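Local coordinates for protein putative oxidoreductase (Bacteroides fragilis NCTC 9343, PDB 3FHL) that is a putative oxidoreductase of the Gfo/Idh/MocA family and probably binds a nicotinamide dinucleotide in its Rossmann domain, its substrate being unknown, at residues 5-10 with 32-37; 21-26 with 45-50; 248-253 with 288-293. One frame throughout, in Å; residues are numbered along the deposited sequence.

Contact 1 (5-10 with 32-37)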
ATOM      1  N   ILE C   5     -28.806 -35.941  -9.992  1.00 60.35           N
ATOM      2  CA  ILE C   5     -28.791 -35.242  -8.700  1.00 53.13           C
ATOM      3  C   ILE C   5     -27.705 -35.785  -7.758  1.00 48.59           C
ATOM      4  O   ILE C   5     -27.631 -36.987  -7.491  1.00 42.13           O
ATOM      5  CB  ILE C   5     -30.205 -35.191  -8.039  1.00 53.11           C
ATOM      6  CG1 ILE C   5     -31.079 -34.171  -8.774  1.00 54.99           C
ATOM      7  CG2 ILE C   5     -30.132 -34.826  -6.548  1.00 46.27           C
ATOM      8  CD1 ILE C   5     -32.574 -34.319  -8.518  1.00 63.99           C
ATOM      9  N   ILE C   6     -26.851 -34.878  -7.289  1.00 40.81           N
ATOM     10  CA  ILE C   6     -25.746 -35.215  -6.390  1.00 35.66           C
ATOM     11  C   ILE C   6     -26.249 -35.298  -4.947  1.00 37.33           C
ATOM     12  O   ILE C   6     -26.649 -34.287  -4.361  1.00 33.01           O
ATOM     13  CB  ILE C   6     -24.584 -34.191  -6.544  1.00 34.06           C
ATOM     14  CG1 ILE C   6     -24.093 -34.187  -7.993  1.00 37.50           C
ATOM     15  CG2 ILE C   6     -23.423 -34.538  -5.611  1.00 35.31           C
ATOM     16  CD1 ILE C   6     -23.419 -32.890  -8.445  1.00 37.01           C
ATOM     17  N   LYS C   7     -26.254 -36.511  -4.389  1.00 30.85           N
ATOM     18  CA  LYS C   7     -26.702 -36.713  -3.013  1.00 38.39           C
ATOM     19  C   LYS C   7     -25.579 -36.332  -2.062  1.00 35.47           C
ATOM     20  O   LYS C   7     -24.511 -36.938  -2.082  1.00 32.07           O
ATOM     21  CB  LYS C   7     -27.129 -38.166  -2.764  1.00 35.08           C
ATOM     22  CG  LYS C   7     -28.627 -38.398  -2.825  1.00 46.00           C
ATOM     23  CD  LYS C   7     -28.986 -39.827  -2.375  1.00 46.72           C
ATOM     24  CE  LYS C   7     -30.429 -40.178  -2.680  1.00 50.81           C
ATOM     25  NZ  LYS C   7     -31.384 -39.685  -1.650  1.00 49.22           N
ATOM     26  N   THR C   8     -25.837 -35.334  -1.220  1.00 34.11           N
ATOM     27  CA  THR C   8     -24.772 -34.717  -0.437  1.00 34.35           C
ATOM     28  C   THR C   8     -24.937 -34.898   1.062  1.00 32.17           C
ATOM     29  O   THR C   8     -26.038 -34.711   1.609  1.00 34.30           O
ATOM     30  CB  THR C   8     -24.639 -33.213  -0.772  1.00 28.84           C
ATOM     31  OG1 THR C   8     -24.604 -33.051  -2.193  1.00 31.75           O
ATOM     32  CG2 THR C   8     -23.362 -32.613  -0.163  1.00 28.33           C
ATOM     33  N   GLY C   9     -23.828 -35.272   1.701  1.00 32.31           N
ATOM     34  CA  GLY C   9     -23.718 -35.319   3.155  1.00 34.97           C
ATOM     35  C   GLY C   9     -22.905 -34.142   3.691  1.00 37.33           C
ATOM     36  O   GLY C   9     -21.796 -33.875   3.226  1.00 35.27           O
ATOM     37  N   LEU C  10     -23.465 -33.441   4.669  1.00 33.83           N
ATOM     38  CA  LEU C  10     -22.805 -32.289   5.291  1.00 32.70           C
ATOM     39  C   LEU C  10     -22.267 -32.706   6.656  1.00 34.69           C
ATOM     40  O   LEU C  10     -23.028 -33.165   7.510  1.00 33.16           O
ATOM     41  CB  LEU C  10     -23.790 -31.114   5.402  1.00 36.64           C
ATOM     42  CG  LEU C  10     -23.295 -29.746   5.917  1.00 35.10           C
ATOM     43  CD1 LEU C  10     -22.107 -29.221   5.110  1.00 29.14           C
ATOM     44  CD2 LEU C  10     -24.434 -28.723   5.955  1.00 33.64           C
ATOM     45  N   GLU C  32     -28.986 -32.715  -3.687  1.00 34.56           N
ATOM     46  CA  GLU C  32     -29.899 -32.942  -2.585  1.00 36.47           C
ATOM     47  C   GLU C  32     -29.113 -32.825  -1.288  1.00 30.69           C
ATOM     48  O   GLU C  32     -28.110 -33.530  -1.093  1.00 32.44           O
ATOM     49  CB  GLU C  32     -30.573 -34.322  -2.687  1.00 38.59           C
ATOM     50  CG  GLU C  32     -31.532 -34.605  -1.527  1.00 33.95           C
ATOM     51  CD  GLU C  32     -32.001 -36.059  -1.439  1.00 44.31           C
ATOM     52  OE1 GLU C  32     -32.865 -36.339  -0.581  1.00 39.47           O
ATOM     53  OE2 GLU C  32     -31.507 -36.917  -2.203  1.00 37.67           O
ATOM     54  N   LEU C  33     -29.549 -31.921  -0.412  1.00 32.40           N
ATOM     55  CA  LEU C  33     -29.030 -31.871   0.947  1.00 34.99           C
ATOM     56  C   LEU C  33     -29.639 -33.056   1.674  1.00 37.42           C
ATOM     57  O   LEU C  33     -30.694 -32.951   2.306  1.00 36.00           O
ATOM     58  CB  LEU C  33     -29.358 -30.542   1.647  1.00 31.22           C
ATOM     59  CG  LEU C  33     -28.779 -30.289   3.058  1.00 33.47           C
ATOM     60  CD1 LEU C  33     -27.241 -30.342   3.124  1.00 32.42           C
ATOM     61  CD2 LEU C  33     -29.297 -28.969   3.640  1.00 34.46           C
ATOM     62  N   TYR C  34     -28.948 -34.185   1.562  1.00 38.06           N
ATOM     63  CA  TYR C  34     -29.522 -35.482   1.901  1.00 39.54           C
ATOM     64  C   TYR C  34     -29.331 -35.802   3.379  1.00 37.63           C
ATOM     65  O   TYR C  34     -30.296 -36.127   4.078  1.00 43.06           O
ATOM     66  CB  TYR C  34     -28.944 -36.573   0.982  1.00 37.06           C
ATOM     67  CG  TYR C  34     -29.381 -37.976   1.336  1.00 40.93           C
ATOM     68  CD1 TYR C  34     -30.739 -38.312   1.407  1.00 38.02           C
ATOM     69  CD2 TYR C  34     -28.437 -38.965   1.613  1.00 41.07           C
ATOM     70  CE1 TYR C  34     -31.144 -39.605   1.747  1.00 43.34           C
ATOM     71  CE2 TYR C  34     -28.831 -40.263   1.951  1.00 44.17           C
ATOM     72  CZ  TYR C  34     -30.185 -40.575   2.016  1.00 39.33           C
ATOM     73  OH  TYR C  34     -30.577 -41.854   2.351  1.00 46.79           O
ATOM     74  N   LYS C  35     -28.098 -35.687   3.858  1.00 36.54           N
ATOM     75  CA  LYS C  35     -27.796 -36.021   5.240  1.00 40.57           C
ATOM     76  C   LYS C  35     -26.931 -34.988   5.951  1.00 42.00           C
ATOM     77  O   LYS C  35     -25.944 -34.522   5.401  1.00 39.01           O
ATOM     78  CB  LYS C  35     -27.143 -37.400   5.321  1.00 39.13           C
ATOM     79  CG  LYS C  35     -28.140 -38.497   5.553  1.00 46.11           C
ATOM     80  CD  LYS C  35     -27.483 -39.854   5.596  1.00 40.57           C
ATOM     81  CE  LYS C  35     -28.554 -40.896   5.805  1.00 41.17           C
ATOM     82  NZ  LYS C  35     -28.120 -42.284   5.495  1.00 41.22           N
ATOM     83  N   ILE C  36     -27.309 -34.643   7.181  1.00 40.47           N
ATOM     84  CA  ILE C  36     -26.540 -33.697   7.992  1.00 37.16           C
ATOM     85  C   ILE C  36     -26.109 -34.353   9.305  1.00 42.69           C
ATOM     86  O   ILE C  36     -26.944 -34.859  10.057  1.00 40.97           O
ATOM     87  CB  ILE C  36     -27.341 -32.385   8.276  1.00 38.87           C
ATOM     88  CG1 ILE C  36     -27.730 -31.686   6.962  1.00 32.13           C
ATOM     89  CG2 ILE C  36     -26.542 -31.435   9.157  1.00 37.65           C
ATOM     90  CD1 ILE C  36     -28.809 -30.620   7.110  1.00 34.82           C
ATOM     91  N   VAL C  37     -24.805 -34.355   9.572  1.00 39.19           N
ATOM     92  CA  VAL C  37     -24.305 -34.772  10.882  1.00 39.83           C
ATOM     93  C   VAL C  37     -24.570 -33.697  11.944  1.00 42.56           C
ATOM     94  O   VAL C  37     -24.078 -32.562  11.862  1.00 40.72           O
ATOM     95  CB  VAL C  37     -22.808 -35.091  10.874  1.00 35.74           C
ATOM     96  CG1 VAL C  37     -22.362 -35.626  12.241  1.00 38.98           C
ATOM     97  CG2 VAL C  37     -22.480 -36.089   9.792  1.00 36.89           C
TER
HETATM   98  O   HOH W   1     -32.245 -42.151  -0.083  1.00 49.97           O

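Contact 2 (21-26 with 45-50)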
ATOM      1  N   HIS C  21     -22.771 -23.509   3.268  1.00 34.77           N
ATOM      2  CA  HIS C  21     -22.987 -24.781   2.589  1.00 34.78           C
ATOM      3  C   HIS C  21     -24.448 -25.186   2.441  1.00 30.87           C
ATOM      4  O   HIS C  21     -24.954 -25.240   1.327  1.00 32.03           O
ATOM      5  CB  HIS C  21     -22.172 -25.874   3.267  1.00 32.95           C
ATOM      6  CG  HIS C  21     -20.714 -25.572   3.298  1.00 33.18           C
ATOM      7  ND1 HIS C  21     -19.970 -25.400   2.150  1.00 27.99           N
ATOM      8  CD2 HIS C  21     -19.869 -25.370   4.332  1.00 30.84           C
ATOM      9  CE1 HIS C  21     -18.720 -25.127   2.479  1.00 31.39           C
ATOM     10  NE2 HIS C  21     -18.634 -25.100   3.797  1.00 34.78           N
ATOM     11  N   ALA C  22     -25.113 -25.460   3.559  1.00 31.15           N
ATOM     12  CA  ALA C  22     -26.548 -25.814   3.536  1.00 30.39           C
ATOM     13  C   ALA C  22     -27.482 -24.892   2.728  1.00 35.44           C
ATOM     14  O   ALA C  22     -28.319 -25.405   1.990  1.00 35.56           O
ATOM     15  CB  ALA C  22     -27.081 -26.055   4.947  1.00 28.55           C
ATOM     16  N   PRO C  23     -27.346 -23.543   2.840  1.00 36.86           N
ATOM     17  CA  PRO C  23     -28.210 -22.703   2.003  1.00 34.41           C
ATOM     18  C   PRO C  23     -28.071 -22.907   0.489  1.00 33.31           C
ATOM     19  O   PRO C  23     -29.047 -22.714  -0.230  1.00 33.85           O
ATOM     20  CB  PRO C  23     -27.774 -21.278   2.385  1.00 33.77           C
ATOM     21  CG  PRO C  23     -27.294 -21.416   3.746  1.00 34.58           C
ATOM     22  CD  PRO C  23     -26.524 -22.693   3.724  1.00 38.67           C
ATOM     23  N   PHE C  24     -26.881 -23.302   0.029  1.00 30.46           N
ATOM     24  CA  PHE C  24     -26.606 -23.497  -1.401  1.00 30.57           C
ATOM     25  C   PHE C  24     -26.804 -24.933  -1.906  1.00 31.46           C
ATOM     26  O   PHE C  24     -27.352 -25.134  -2.989  1.00 29.20           O
ATOM     27  CB  PHE C  24     -25.212 -22.969  -1.754  1.00 29.68           C
ATOM     28  CG  PHE C  24     -25.082 -21.493  -1.538  1.00 31.42           C
ATOM     29  CD1 PHE C  24     -25.664 -20.599  -2.437  1.00 33.91           C
ATOM     30  CD2 PHE C  24     -24.462 -20.995  -0.396  1.00 34.49           C
ATOM     31  CE1 PHE C  24     -25.573 -19.221  -2.236  1.00 35.99           C
ATOM     32  CE2 PHE C  24     -24.371 -19.617  -0.179  1.00 33.11           C
ATOM     33  CZ  PHE C  24     -24.939 -18.730  -1.099  1.00 28.14           C
ATOM     34  N   ILE C  25     -26.368 -25.916  -1.129  1.00 33.18           N
ATOM     35  CA  ILE C  25     -26.661 -27.320  -1.438  1.00 33.13           C
ATOM     36  C   ILE C  25     -28.186 -27.504  -1.550  1.00 34.79           C
ATOM     37  O   ILE C  25     -28.662 -28.172  -2.466  1.00 34.23           O
ATOM     38  CB  ILE C  25     -26.045 -28.301  -0.394  1.00 35.23           C
ATOM     39  CG1 ILE C  25     -24.522 -28.137  -0.322  1.00 25.60           C
ATOM     40  CG2 ILE C  25     -26.398 -29.765  -0.745  1.00 30.75           C
ATOM     41  CD1 ILE C  25     -23.923 -28.581   0.974  1.00 32.06           C
ATOM     42  N   SER C  26     -28.928 -26.860  -0.645  1.00 35.57           N
ATOM     43  CA  SER C  26     -30.391 -26.881  -0.623  1.00 36.73           C
ATOM     44  C   SER C  26     -31.046 -26.217  -1.839  1.00 39.39           C
ATOM     45  O   SER C  26     -31.899 -26.828  -2.490  1.00 40.18           O
ATOM     46  CB  SER C  26     -30.906 -26.223   0.654  1.00 40.89           C
ATOM     47  OG  SER C  26     -32.289 -26.452   0.831  1.00 53.35           O
ATOM     48  N   LYS C  45     -33.561 -29.178  11.506  1.00 45.93           N
ATOM     49  CA  LYS C  45     -34.955 -29.565  11.276  1.00 50.60           C
ATOM     50  C   LYS C  45     -35.875 -28.410  10.891  1.00 51.05           C
ATOM     51  O   LYS C  45     -36.787 -28.591  10.081  1.00 55.50           O
ATOM     52  CB  LYS C  45     -35.526 -30.315  12.489  1.00 53.29           C
ATOM     53  CG  LYS C  45     -35.539 -31.817  12.307  1.00 57.45           C
ATOM     54  CD  LYS C  45     -36.158 -32.539  13.490  1.00 63.08           C
ATOM     55  CE  LYS C  45     -36.202 -34.041  13.219  1.00 70.05           C
ATOM     56  NZ  LYS C  45     -36.009 -34.877  14.443  1.00 70.26           N
ATOM     57  N   GLU C  46     -35.622 -27.237  11.469  1.00 54.47           N
ATOM     58  CA  GLU C  46     -36.438 -26.041  11.246  1.00 55.90           C
ATOM     59  C   GLU C  46     -36.379 -25.554   9.793  1.00 56.38           C
ATOM     60  O   GLU C  46     -37.407 -25.226   9.207  1.00 56.66           O
ATOM     61  CB  GLU C  46     -36.010 -24.921  12.211  1.00 59.97           C
ATOM     62  CG  GLU C  46     -37.018 -23.760  12.368  1.00 71.52           C
ATOM     63  CD  GLU C  46     -38.069 -23.987  13.464  1.00 80.64           C
ATOM     64  OE1 GLU C  46     -37.922 -24.919  14.287  1.00 80.13           O
ATOM     65  OE2 GLU C  46     -39.051 -23.211  13.503  1.00 83.80           O
ATOM     66  N   ARG C  47     -35.183 -25.531   9.206  1.00 53.41           N
ATOM     67  CA  ARG C  47     -35.025 -24.985   7.861  1.00 51.35           C
ATOM     68  C   ARG C  47     -34.848 -26.043   6.772  1.00 47.50           C
ATOM     69  O   ARG C  47     -35.144 -25.801   5.601  1.00 46.51           O
ATOM     70  CB  ARG C  47     -33.873 -23.982   7.816  1.00 55.40           C
ATOM     71  CG  ARG C  47     -34.069 -22.923   6.759  1.00 65.21           C
ATOM     72  CD  ARG C  47     -32.855 -22.053   6.638  1.00 73.45           C
ATOM     73  NE  ARG C  47     -32.489 -21.872   5.237  1.00 77.40           N
ATOM     74  CZ  ARG C  47     -31.480 -21.114   4.823  1.00 71.56           C
ATOM     75  NH1 ARG C  47     -30.738 -20.455   5.707  1.00 76.53           N
ATOM     76  NH2 ARG C  47     -31.212 -21.017   3.529  1.00 63.08           N
ATOM     77  N   TYR C  48     -34.367 -27.217   7.155  1.00 43.63           N
ATOM     78  CA  TYR C  48     -34.153 -28.287   6.187  1.00 44.81           C
ATOM     79  C   TYR C  48     -34.870 -29.551   6.647  1.00 43.48           C
ATOM     80  O   TYR C  48     -34.215 -30.537   6.976  1.00 40.33           O
ATOM     81  CB  TYR C  48     -32.649 -28.541   6.009  1.00 41.73           C
ATOM     82  CG  TYR C  48     -31.870 -27.283   5.727  1.00 40.71           C
ATOM     83  CD1 TYR C  48     -31.989 -26.635   4.493  1.00 41.97           C
ATOM     84  CD2 TYR C  48     -31.033 -26.719   6.696  1.00 39.90           C
ATOM     85  CE1 TYR C  48     -31.283 -25.466   4.222  1.00 39.24           C
ATOM     86  CE2 TYR C  48     -30.324 -25.533   6.433  1.00 36.39           C
ATOM     87  CZ  TYR C  48     -30.462 -24.922   5.189  1.00 42.72           C
ATOM     88  OH  TYR C  48     -29.777 -23.768   4.892  1.00 40.64           O
ATOM     89  N   PRO C  49     -36.224 -29.539   6.647  1.00 47.32           N
ATOM     90  CA  PRO C  49     -36.936 -30.657   7.275  1.00 50.05           C
ATOM     91  C   PRO C  49     -36.908 -31.962   6.462  1.00 48.62           C
ATOM     92  O   PRO C  49     -37.311 -33.003   6.975  1.00 51.88           O
ATOM     93  CB  PRO C  49     -38.372 -30.130   7.393  1.00 47.50           C
ATOM     94  CG  PRO C  49     -38.517 -29.179   6.265  1.00 49.04           C
ATOM     95  CD  PRO C  49     -37.159 -28.559   6.053  1.00 48.05           C
ATOM     96  N   GLN C  50     -36.421 -31.890   5.222  1.00 46.73           N
ATOM     97  CA  GLN C  50     -36.354 -33.043   4.319  0.50 48.39           C
ATOM     98  C   GLN C  50     -34.982 -33.712   4.349  1.00 48.15           C
ATOM     99  O   GLN C  50     -34.781 -34.766   3.736  1.00 46.52           O
ATOM    100  CB  GLN C  50     -36.691 -32.624   2.884  0.50 49.37           C
ATOM    101  CG  GLN C  50     -38.172 -32.399   2.605  0.50 53.73           C
ATOM    102  CD  GLN C  50     -38.425 -31.869   1.204  0.50 54.05           C
ATOM    103  OE1 GLN C  50     -38.165 -30.701   0.913  0.50 59.04           O
ATOM    104  NE2 GLN C  50     -38.943 -32.727   0.329  0.50 55.33           N
TER

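Contact 3 (248-253 with 288-293)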
ATOM      1  N   GLY C 248      -4.020   0.386 -15.290  1.00 30.49           N
ATOM      2  CA  GLY C 248      -3.545  -0.047 -16.595  1.00 29.96           C
ATOM      3  C   GLY C 248      -3.104   1.132 -17.428  1.00 28.38           C
ATOM      4  O   GLY C 248      -3.147   2.286 -16.963  1.00 28.17           O
ATOM      5  N   THR C 249      -2.687   0.849 -18.658  1.00 30.95           N
ATOM      6  CA  THR C 249      -2.242   1.892 -19.600  1.00 31.44           C
ATOM      7  C   THR C 249      -3.327   2.916 -19.926  1.00 32.27           C
ATOM      8  O   THR C 249      -3.031   4.088 -20.144  1.00 31.93           O
ATOM      9  CB  THR C 249      -1.686   1.286 -20.925  1.00 35.46           C
ATOM     10  OG1 THR C 249      -2.660   0.394 -21.508  1.00 31.71           O
ATOM     11  CG2 THR C 249      -0.400   0.514 -20.647  1.00 29.52           C
ATOM     12  N   LEU C 250      -4.582   2.476 -19.932  1.00 32.13           N
ATOM     13  CA  LEU C 250      -5.696   3.329 -20.332  1.00 29.34           C
ATOM     14  C   LEU C 250      -6.486   3.881 -19.153  1.00 29.86           C
ATOM     15  O   LEU C 250      -7.274   4.821 -19.301  1.00 28.42           O
ATOM     16  CB  LEU C 250      -6.655   2.565 -21.275  1.00 32.18           C
ATOM     17  CG  LEU C 250      -6.152   2.256 -22.698  1.00 38.53           C
ATOM     18  CD1 LEU C 250      -7.267   1.636 -23.547  1.00 37.60           C
ATOM     19  CD2 LEU C 250      -5.619   3.511 -23.377  1.00 38.25           C
ATOM     20  N   GLY C 251      -6.311   3.277 -17.991  1.00 27.90           N
ATOM     21  CA  GLY C 251      -7.110   3.693 -16.858  1.00 29.07           C
ATOM     22  C   GLY C 251      -7.007   2.850 -15.619  1.00 29.93           C
ATOM     23  O   GLY C 251      -6.177   1.956 -15.534  1.00 27.54           O
ATOM     24  N   SER C 252      -7.880   3.156 -14.665  1.00 25.24           N
ATOM     25  CA  SER C 252      -7.857   2.572 -13.340  1.00 29.32           C
ATOM     26  C   SER C 252      -9.243   2.161 -12.879  1.00 26.44           C
ATOM     27  O   SER C 252     -10.245   2.705 -13.332  1.00 27.68           O
ATOM     28  CB  SER C 252      -7.278   3.578 -12.337  1.00 26.51           C
ATOM     29  OG  SER C 252      -5.958   3.972 -12.730  1.00 30.09           O
ATOM     30  N   TYR C 253      -9.269   1.200 -11.965  1.00 28.79           N
ATOM     31  CA  TYR C 253     -10.476   0.772 -11.290  1.00 28.05           C
ATOM     32  C   TYR C 253     -10.186   0.714  -9.795  1.00 31.13           C
ATOM     33  O   TYR C 253      -9.197   0.106  -9.376  1.00 26.76           O
ATOM     34  CB  TYR C 253     -10.904  -0.615 -11.790  1.00 27.22           C
ATOM     35  CG  TYR C 253     -12.118  -1.173 -11.090  1.00 24.75           C
ATOM     36  CD1 TYR C 253     -13.397  -0.640 -11.334  1.00 28.27           C
ATOM     37  CD2 TYR C 253     -12.001  -2.239 -10.205  1.00 28.55           C
ATOM     38  CE1 TYR C 253     -14.515  -1.150 -10.698  1.00 29.15           C
ATOM     39  CE2 TYR C 253     -13.114  -2.766  -9.565  1.00 23.52           C
ATOM     40  CZ  TYR C 253     -14.364  -2.222  -9.820  1.00 26.11           C
ATOM     41  OH  TYR C 253     -15.448  -2.755  -9.176  1.00 33.43           O
ATOM     42  N   HIS C 288     -12.252   4.588 -14.228  1.00 32.73           N
ATOM     43  CA  HIS C 288     -11.753   5.824 -14.824  1.00 30.23           C
ATOM     44  C   HIS C 288     -10.815   5.399 -15.926  1.00 29.64           C
ATOM     45  O   HIS C 288      -9.691   5.008 -15.656  1.00 29.52           O
ATOM     46  CB  HIS C 288     -11.013   6.659 -13.771  1.00 31.71           C
ATOM     47  CG  HIS C 288     -10.605   8.029 -14.238  1.00 34.06           C
ATOM     48  ND1 HIS C 288     -10.082   8.975 -13.383  1.00 36.96           N
ATOM     49  CD2 HIS C 288     -10.638   8.609 -15.463  1.00 41.41           C
ATOM     50  CE1 HIS C 288      -9.797  10.071 -14.063  1.00 37.64           C
ATOM     51  NE2 HIS C 288     -10.124   9.876 -15.326  1.00 40.06           N
ATOM     52  N   THR C 289     -11.291   5.447 -17.165  1.00 28.89           N
ATOM     53  CA  THR C 289     -10.530   4.916 -18.294  1.00 31.37           C
ATOM     54  C   THR C 289     -10.940   5.606 -19.596  1.00 36.20           C
ATOM     55  O   THR C 289     -11.767   6.520 -19.588  1.00 42.25           O
ATOM     56  CB  THR C 289     -10.679   3.360 -18.385  1.00 32.10           C
ATOM     57  OG1 THR C 289      -9.701   2.823 -19.282  1.00 36.15           O
ATOM     58  CG2 THR C 289     -12.101   2.942 -18.841  1.00 33.80           C
ATOM     59  N   GLU C 290     -10.328   5.190 -20.698  1.00 39.58           N
ATOM     60  CA  GLU C 290     -10.678   5.671 -22.018  1.00 47.15           C
ATOM     61  C   GLU C 290     -11.514   4.590 -22.707  1.00 47.24           C
ATOM     62  O   GLU C 290     -11.049   3.461 -22.885  1.00 41.58           O
ATOM     63  CB  GLU C 290      -9.405   5.960 -22.818  1.00 45.66           C
ATOM     64  CG  GLU C 290      -9.632   6.650 -24.148  1.00 59.63           C
ATOM     65  CD  GLU C 290      -8.345   6.840 -24.937  1.00 63.08           C
ATOM     66  OE1 GLU C 290      -7.861   7.994 -25.010  1.00 74.65           O
ATOM     67  OE2 GLU C 290      -7.813   5.842 -25.478  1.00 68.47           O
ATOM     68  N   ILE C 291     -12.756   4.928 -23.056  1.00 46.05           N
ATOM     69  CA  ILE C 291     -13.621   4.035 -23.843  1.00 49.28           C
ATOM     70  C   ILE C 291     -13.931   4.679 -25.203  1.00 52.84           C
ATOM     71  O   ILE C 291     -14.452   5.795 -25.262  1.00 51.33           O
ATOM     72  CB  ILE C 291     -14.903   3.619 -23.061  1.00 47.87           C
ATOM     73  CG1 ILE C 291     -14.512   2.765 -21.850  1.00 51.85           C
ATOM     74  CG2 ILE C 291     -15.892   2.841 -23.967  1.00 40.87           C
ATOM     75  CD1 ILE C 291     -15.620   2.512 -20.863  1.00 50.16           C
ATOM     76  N   ASN C 292     -13.611   3.941 -26.272  1.00 57.56           N
ATOM     77  CA  ASN C 292     -13.530   4.428 -27.668  1.00 65.61           C
ATOM     78  C   ASN C 292     -13.120   5.892 -27.869  1.00 65.11           C
ATOM     79  O   ASN C 292     -13.861   6.695 -28.446  1.00 64.62           O
ATOM     80  CB  ASN C 292     -14.735   4.004 -28.549  1.00 69.91           C
ATOM     81  CG  ASN C 292     -16.067   4.017 -27.809  1.00 77.06           C
ATOM     82  OD1 ASN C 292     -16.495   5.045 -27.280  1.00 84.92           O
ATOM     83  ND2 ASN C 292     -16.745   2.870 -27.798  1.00 72.85           N
ATOM     84  N   GLY C 293     -11.932   6.217 -27.363  1.00 61.98           N
ATOM     85  CA  GLY C 293     -11.329   7.532 -27.549  1.00 64.00           C
ATOM     86  C   GLY C 293     -11.651   8.576 -26.498  1.00 61.15           C
ATOM     87  O   GLY C 293     -10.921   9.561 -26.366  1.00 62.61           O
TER

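Contact 1 (5-10 with 32-37)
Lys-7 and Glu-32 extend side by side from neighbouring parallel strands and close a salt bridge, with NZ of Lys-7 2.8 Å from OE2 of Glu-32. The ammonium meets that oxygen on its syn side, 20° out of the carboxylate plane. Extended as far as CE, the lysine chain bends at its last torsion (chi4 -83°), bringing NZ over one face of the Tyr-34 ring. There it forms a cation-pi contact, 3.7 Å from NZ to the ring centroid, while CD of Lys-7 makes a CH-pi contact. CG of Lys-35 lies over the opposite face, towards the rim. A water accepts a further bond from Lys-7 NZ, and its link to Tyr-34 OH is weak.

Six backbone bonds join the strands. Ile-6 O takes Glu-32 N at 2.9 Å and the hydroxyl of Thr-8 from opposite faces of its carbonyl plane. Thr-8 N donates to Glu-32 O, also at 2.9 Å. Thr-8 O is shared by two amides, Tyr-34 N at 3.0 Å and Lys-35 N at 3.2 Å. This double acceptance marks a beta bulge: Thr-8 pairs with Leu-33, but Gly-9 already pairs with Lys-35. Regular bonding resumes as Leu-10 N reaches Lys-35 O at 2.8 Å and Val-37 N reaches Leu-10 O. Beside these bonds, CB of Leu-10 packs on CD1 of Leu-33 and CG1 of Ile-36.

The strands, 16° from parallel, are the two beta elements of a beta-alpha-beta unit of the Rossmann fold. Their connecting helix 15-27 covers the face of Thr-8, Leu-10 and Leu-33 with Ala-22 and Ile-25. Strand 68-71 bonds to the other edge of strand 6-10. Strand 52-54 flanks strand 31-37, and Lys-35 NZ makes a salt bridge with Asp-63.

Contact 2 (21-26 with 45-50)
Tyr-48 drives its phenol into the junction of Ala-22 and Pro-23, and here the packing is tight. Its OH lies 3.2 Å from Pro-23 N and 3.3 Å from Ala-22 C. The first approach is not a hydrogen bond, since the proline nitrogen has no hydrogen to share. CB of Ala-22 approaches the ring obliquely, 3.6 Å from Tyr-48 CZ. A chi1 of -51° puts CG of the tyrosine anti to the carbonyl carbon, beside the backbone N; its buried ring also rests on Leu-33.

The other side is looser. Ser-26, partly exposed, brings its CB to 3.7 Å from Tyr-48 CE1. Arg-47 is also partly exposed and reaches the helix through NH2, 3.6 Å from Pro-23 CB; the two side chains cross at about a right angle. The guanidinium also spreads over Tyr-48 OH, which sits 3.1 Å from its plane and over its centre. No hydrogen bond joins the segments, and only 192 Å² is buried in all.

Here the first helix of a Rossmann fold, kinked around Pro-23, is packed by the loop that follows the second strand. In dinucleotide-binding relatives that strand end typically lies near the adenosine part of the cofactor.

Contact 3 (248-253 with 288-293)
Ser-252 and His-288 face each other as a hydrogen-bonded antiparallel pair. Ser-252 N donates to His-288 O at 2.8 Å, the donor tilted 25° from the carbonyl plane, and His-288 N returns a bond to Ser-252 O at 2.9 Å that is almost straight, 175° at the hydrogen. Two residues further on, the pairing weakens: Glu-290 N reaches Leu-250 O only weakly, at 3.4 Å.

Between these points the absence of a side chain on Gly-251 lets the chains come this close: its CA is 3.1 Å from His-288 O, and a CB would point straight at that oxygen and at Thr-289 CB. Residues 248-251 form the two-residue turn of a beta hairpin, closed by Gly-248 N to Gly-251 O, with the return bond from Gly-251 N weak. The turn connects strands 244-248 and 252-255 in the large mixed sheet of the C-terminal alpha/beta domain, where strand 252-255 lies between 244-248 and 286-291.

Thr-289 can be followed outward from CB, which stands 3.8 Å from Leu-250 O and 3.9 Å from Gly-251 CA. From there OG1 extends anti to the backbone N (chi1 -167°), arriving 3.1 Å from Leu-250 O and 3.6 Å from Leu-250 CB. The hydroxyl is hydrogen-bonded to Leu-142 O. CG2 makes no contact with 248-253. Further out, the isobutyl group of Leu-250 crosses the extended chain of Glu-290, with its CD2 methyl nearest the carboxylate oxygen OE2.

The second subunit of the dimer meets this same surface: His-288 ND1 bonds to Glu-239 OE1 of that subunit, and Leu-250 O to Arg-238 NH1 of that subunit. Within the chain, His-288 NE2 bonds to Glu-295 OE2. The hydroxyl of Ser-252 is held by His-247 ND1 and by the backbone N of Glu-239 of the second subunit.

In the fold
Contacts 1 and 2 share one beta-alpha-beta unit: contact 1 pairs its strands, while contact 2 packs a later loop on its helix. Their centres are 9 Å apart, and they touch where Leu-33 CD2 lies 3.7 Å from Tyr-48 CD1. The first relies on main-chain bonds plus a charged cluster at the partly exposed face; the second, mostly buried, uses van der Waals packing alone. Contact 3 belongs to the other domain, its centre about 47 Å from that of contact 1. It too is a strand pairing, but antiparallel and shorter. Partly buried, it lies at the face that meets the second subunit, which satisfies some of its polar groups and touches neither of the other two.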